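Local coordinates for protein cytochrome c (Pseudomonas aeruginosa, PDB 6RTE) that is the dihydro-heme d1 dehydrogenase NirN, a heme c-containing eight-bladed beta-propeller enzyme that completes heme d1 biosynthesis by oxidising its dihydro precursor, at residues A[204-207]-A[208-211]; A[409-412]-A[413-417]. One frame throughout, in Å; residues are numbered along the deposited sequence.

Contact 1. Residues A[204-207]-A[208-211]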
loop_
_atom_site.group_PDB
_atom_site.type_symbol
_atom_site.label_atom_id
_atom_site.label_comp_id
_atom_site.label_asym_id
_atom_site.label_seq_id
_atom_site.Cartn_x
_atom_site.Cartn_y
_atom_site.Cartn_z
ATOM N N LEU A 204 0.406 -0.885 -15.282
ATOM C CA LEU A 204 -0.376 0.271 -15.711
ATOM C C LEU A 204 -1.650 -0.226 -16.376
ATOM O O LEU A 204 -1.592 -1.003 -17.333
ATOM C CB LEU A 204 0.432 1.143 -16.670
ATOM C CG LEU A 204 -0.300 2.301 -17.362
ATOM C CD1 LEU A 204 -0.999 3.209 -16.359
ATOM C CD2 LEU A 204 0.696 3.080 -18.221
ATOM N N TYR A 205 -2.802 0.235 -15.879
ATOM C CA TYR A 205 -4.108 -0.209 -16.345
ATOM C C TYR A 205 -4.915 0.997 -16.793
ATOM O O TYR A 205 -5.004 1.990 -16.067
ATOM C CB TYR A 205 -4.846 -0.959 -15.233
ATOM C CG TYR A 205 -6.126 -1.633 -15.658
ATOM C CD1 TYR A 205 -6.106 -2.894 -16.230
ATOM C CD2 TYR A 205 -7.355 -1.020 -15.460
ATOM C CE1 TYR A 205 -7.278 -3.530 -16.607
ATOM C CE2 TYR A 205 -8.537 -1.651 -15.840
ATOM C CZ TYR A 205 -8.483 -2.902 -16.409
ATOM O OH TYR A 205 -9.626 -3.534 -16.778
ATOM N N ASP A 206 -5.507 0.901 -17.979
ATOM C CA ASP A 206 -6.314 1.965 -18.565
ATOM C C ASP A 206 -7.777 1.698 -18.233
ATOM O O ASP A 206 -8.391 0.788 -18.795
ATOM C CB ASP A 206 -6.097 2.023 -20.073
ATOM C CG ASP A 206 -6.962 3.080 -20.754
ATOM O OD1 ASP A 206 -7.675 3.837 -20.059
ATOM O OD2 ASP A 206 -6.922 3.136 -21.997
ATOM N N LEU A 207 -8.336 2.488 -17.310
ATOM C CA LEU A 207 -9.718 2.255 -16.893
ATOM C C LEU A 207 -10.697 2.500 -18.026
ATOM O O LEU A 207 -11.736 1.824 -18.098
ATOM C CB LEU A 207 -10.067 3.138 -15.695
ATOM C CG LEU A 207 -9.407 2.762 -14.363
ATOM C CD1 LEU A 207 -9.535 3.904 -13.358
ATOM C CD2 LEU A 207 -10.014 1.478 -13.810
ATOM N N TYR A 208 -10.404 3.449 -18.922
ATOM C CA TYR A 208 -11.346 3.733 -20.001
ATOM C C TYR A 208 -11.484 2.551 -20.956
ATOM O O TYR A 208 -12.585 2.265 -21.443
ATOM C CB TYR A 208 -10.928 4.969 -20.799
ATOM C CG TYR A 208 -11.106 6.283 -20.087
ATOM C CD1 TYR A 208 -11.491 6.334 -18.758
ATOM C CD2 TYR A 208 -10.873 7.481 -20.753
ATOM C CE1 TYR A 208 -11.626 7.536 -18.098
ATOM C CE2 TYR A 208 -11.015 8.693 -20.105
ATOM C CZ TYR A 208 -11.395 8.714 -18.778
ATOM O OH TYR A 208 -11.539 9.908 -18.121
ATOM N N ASN A 209 -10.390 1.876 -21.261
ATOM C CA ASN A 209 -10.441 0.751 -22.193
ATOM C C ASN A 209 -10.413 -0.598 -21.499
ATOM O O ASN A 209 -10.490 -1.626 -22.176
ATOM C CB ASN A 209 -9.291 0.855 -23.194
ATOM C CG ASN A 209 -9.525 1.964 -24.221
ATOM O OD1 ASN A 209 -10.285 1.793 -25.162
ATOM N ND2 ASN A 209 -8.887 3.108 -24.012
ATOM N N LEU A 210 -10.344 -0.613 -20.166
ATOM C CA LEU A 210 -10.320 -1.840 -19.377
ATOM C C LEU A 210 -9.246 -2.794 -19.896
ATOM O O LEU A 210 -9.492 -3.966 -20.180
ATOM C CB LEU A 210 -11.705 -2.497 -19.354
ATOM C CG LEU A 210 -12.807 -1.562 -18.821
ATOM C CD1 LEU A 210 -14.192 -2.189 -18.966
ATOM C CD2 LEU A 210 -12.554 -1.169 -17.360
ATOM N N LYS A 211 -8.026 -2.269 -20.006
ATOM C CA LYS A 211 -6.909 -3.026 -20.560
ATOM C C LYS A 211 -5.628 -2.724 -19.809
ATOM O O LYS A 211 -5.396 -1.583 -19.387
ATOM C CB LYS A 211 -6.706 -2.693 -22.047
ATOM C CG LYS A 211 -7.724 -3.358 -22.971
ATOM C CD LYS A 211 -7.578 -2.847 -24.388
ATOM C CE LYS A 211 -8.601 -3.503 -25.310
ATOM N NZ LYS A 211 -8.470 -4.981 -25.255
HETATM O O HOH W 1 -9.564 -5.980 -17.932
#

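Contact 2. Residues A[409-412]-A[413-417]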
loop_
_atom_site.group_PDB
_atom_site.type_symbol
_atom_site.label_atom_id
_atom_site.label_comp_id
_atom_site.label_asym_id
_atom_site.label_seq_id
_atom_site.Cartn_x
_atom_site.Cartn_y
_atom_site.Cartn_z
ATOM N N ALA A 409 -15.942 14.704 3.293
ATOM C CA ALA A 409 -16.493 16.016 3.603
ATOM C C ALA A 409 -17.969 15.929 3.960
ATOM O O ALA A 409 -18.451 16.680 4.816
ATOM C CB ALA A 409 -16.285 16.965 2.418
ATOM N N ASP A 410 -18.694 15.003 3.328
ATOM C CA ASP A 410 -20.124 14.820 3.547
ATOM C C ASP A 410 -20.437 13.938 4.748
ATOM O O ASP A 410 -21.613 13.804 5.101
ATOM C CB ASP A 410 -20.748 14.235 2.268
ATOM C CG ASP A 410 -22.243 13.952 2.402
ATOM O OD1 ASP A 410 -22.607 12.823 2.802
ATOM O OD2 ASP A 410 -23.052 14.860 2.108
ATOM N N SER A 411 -19.429 13.352 5.399
ATOM C CA SER A 411 -19.715 12.494 6.546
ATOM C C SER A 411 -19.385 13.203 7.857
ATOM O O SER A 411 -18.380 13.914 7.941
ATOM C CB SER A 411 -18.911 11.196 6.478
ATOM O OG SER A 411 -19.245 10.341 7.560
ATOM N N PRO A 412 -20.192 13.039 8.904
ATOM C CA PRO A 412 -19.852 13.620 10.211
ATOM C C PRO A 412 -18.995 12.734 11.103
ATOM O O PRO A 412 -18.756 13.109 12.254
ATOM C CB PRO A 412 -21.236 13.832 10.840
ATOM C CG PRO A 412 -22.052 12.710 10.308
ATOM C CD PRO A 412 -21.516 12.385 8.927
ATOM N N TYR A 413 -18.526 11.587 10.609
ATOM C CA TYR A 413 -17.750 10.657 11.414
ATOM C C TYR A 413 -16.421 10.344 10.739
ATOM O O TYR A 413 -16.289 10.427 9.514
ATOM C CB TYR A 413 -18.494 9.330 11.642
ATOM C CG TYR A 413 -19.970 9.469 11.917
ATOM C CD1 TYR A 413 -20.435 9.839 13.175
ATOM C CD2 TYR A 413 -20.905 9.209 10.924
ATOM C CE1 TYR A 413 -21.787 9.959 13.431
ATOM C CE2 TYR A 413 -22.263 9.321 11.171
ATOM C CZ TYR A 413 -22.698 9.700 12.426
ATOM O OH TYR A 413 -24.051 9.816 12.674
ATOM N N ALA A 414 -15.442 9.979 11.558
ATOM C CA ALA A 414 -14.222 9.330 11.094
ATOM C C ALA A 414 -14.373 7.827 11.307
ATOM O O ALA A 414 -14.695 7.382 12.414
ATOM C CB ALA A 414 -12.994 9.855 11.838
ATOM N N TRP A 415 -14.136 7.054 10.254
ATOM C CA TRP A 415 -14.388 5.619 10.258
ATOM C C TRP A 415 -13.063 4.890 10.448
ATOM O O TRP A 415 -12.144 5.049 9.637
ATOM C CB TRP A 415 -15.054 5.184 8.949
ATOM C CG TRP A 415 -16.332 5.917 8.600
ATOM C CD1 TRP A 415 -16.551 7.268 8.642
ATOM C CD2 TRP A 415 -17.556 5.330 8.130
ATOM N NE1 TRP A 415 -17.836 7.554 8.243
ATOM C CE2 TRP A 415 -18.471 6.383 7.919
ATOM C CE3 TRP A 415 -17.963 4.023 7.867
ATOM C CZ2 TRP A 415 -19.768 6.163 7.461
ATOM C CZ3 TRP A 415 -19.255 3.806 7.416
ATOM C CH2 TRP A 415 -20.142 4.869 7.219
ATOM N N THR A 416 -12.965 4.086 11.508
ATOM C CA THR A 416 -11.739 3.347 11.797
ATOM C C THR A 416 -12.117 1.951 12.298
ATOM O O THR A 416 -13.263 1.512 12.168
ATOM C CB THR A 416 -10.861 4.130 12.784
ATOM O OG1 THR A 416 -9.558 3.535 12.845
ATOM C CG2 THR A 416 -11.479 4.145 14.177
ATOM N N ASP A 417 -11.147 1.239 12.869
ATOM C CA ASP A 417 -11.308 -0.184 13.136
ATOM C C ASP A 417 -10.416 -0.601 14.300
ATOM O O ASP A 417 -9.674 0.211 14.860
ATOM C CB ASP A 417 -10.959 -1.001 11.885
ATOM C CG ASP A 417 -9.526 -0.771 11.431
ATOM O OD1 ASP A 417 -8.599 -1.152 12.180
ATOM O OD2 ASP A 417 -9.321 -0.194 10.337
#

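Contact 1. Residues A[204-207]-A[208-211]
Asp206 meets Tyr208, Asn209, Leu210 and Lys211 with both its backbone and its carboxylate, and this is the tight side of the hairpin turn. Its N gives a nearly straight bond to Lys211 O (2.9 Å, 173°), closing the last antiparallel pair of the ladder. Its O is shared by three weak bonds; that from Leu210 N is short, 2.8 Å, but badly angled, and the others come from Asn209 N and Lys211 N. Leu210 and Lys211 thus both face Asp206 in a G1 bulge; Leu210 sits in the left-handed backbone region, which glycine often fills.

The side chain of Asp206, with CG anti to the backbone N (chi1 178°), reaches forward over the turn. OD1 accepts from Tyr208 N at 3.0 Å, above the carboxylate plane, which makes an Asx turn. Asn209 ND2 gives OD2 a 2.8 Å bond from the syn side, though well out of the carboxylate plane, while OD2 itself lies in the plane of the Asn209 amide; ND2 also bonds to Pro137 O. Aspartate suits the place: its single CH2 carries both oxygens just far enough to reach these N-H groups, and the salt bridge of OD2 with Arg191 probably offsets its buried charge.

Tyr205 lays one ring face over Lys211 O, with CD1 3.5 Å from that oxygen, and its OH packs 3.2 Å from Leu210 CA. A flat ring ending in a hydroxyl can cover the carbonyl and still reach a water at its edge: a water oxygen 2.7 Å from Tyr205 OH donates to Leu210 O. More loosely held, Tyr208, Leu210 and Lys211 are partly exposed.

Strand 201-206 lies between strands 192-197 and 211-217 in one antiparallel propeller blade. Tyr205 stacks on Phe174 of strand 169-175, which belongs to a different sheet.

Contact 2. Residues A[409-412]-A[413-417]
Ser411 and Trp415 are joined by a side-chain hydrogen bond in which the indole NE1 donates to OG (3.2 Å, 165°). The hydroxyl oxygen lies at the indole edge, only 8° out of the ring plane, as suits an N-H that points outward from the ring. OG reaches this spot because it stands anti to the backbone N of Ser411 (chi1 -177°). The same oxygen receives a second, weak bond from Tyr413 N at 3.4 Å, two residues along, which gives the start of the strand a weak ST turn. Serine suits the place: it is small, and one buried oxygen accepts from both a side chain and the backbone.

The apolar part belongs to Pro412 and Tyr413. Pro412 CG lies over one face of the tyrosine ring, 3.7 Å from its centroid and displaced toward the rim, a CH-pi contact between neighbours in sequence. Pro412 CG comes nearest to Tyr413 CE2, at 3.5 Å. The ring of Tyr413 also meets His439, with the planes steeply inclined, and Trp415 packs edge-to-face with Phe454.

In the backbone, Ala414 pairs with Ile430 of strand 427-431, and Pro412 bonds to Lys432 just beyond that strand's end. Together, the chemistry implies that one serine oxygen, gripped by one good and one weak bond, links the loop to the beginning of the strand, while an exposed proline shields an aromatic face by dispersion and weak C-H polarity.

In the fold
Contacts 1 and 2 lie in separate blades of the propeller, their centres 30 Å apart and their nearest atoms about 21 Å apart, without touching. Each spans a turn between antiparallel neighbours: residues 204-211 lead from strand 201-206 into 211-217, residues 409-417 from 405-406 into 413-417. Contact 1 is the more buried and combines backbone bonds of the bulge with a carboxylate, paired with an arginine, that accepts from the turn. Contact 2 is partly buried, with a neutral hydroxyl at an indole edge and an exposed proline over a tyrosine face. In contact 1 the bonds close a hairpin on itself; in contact 2 they tie the loop to the strand that follows.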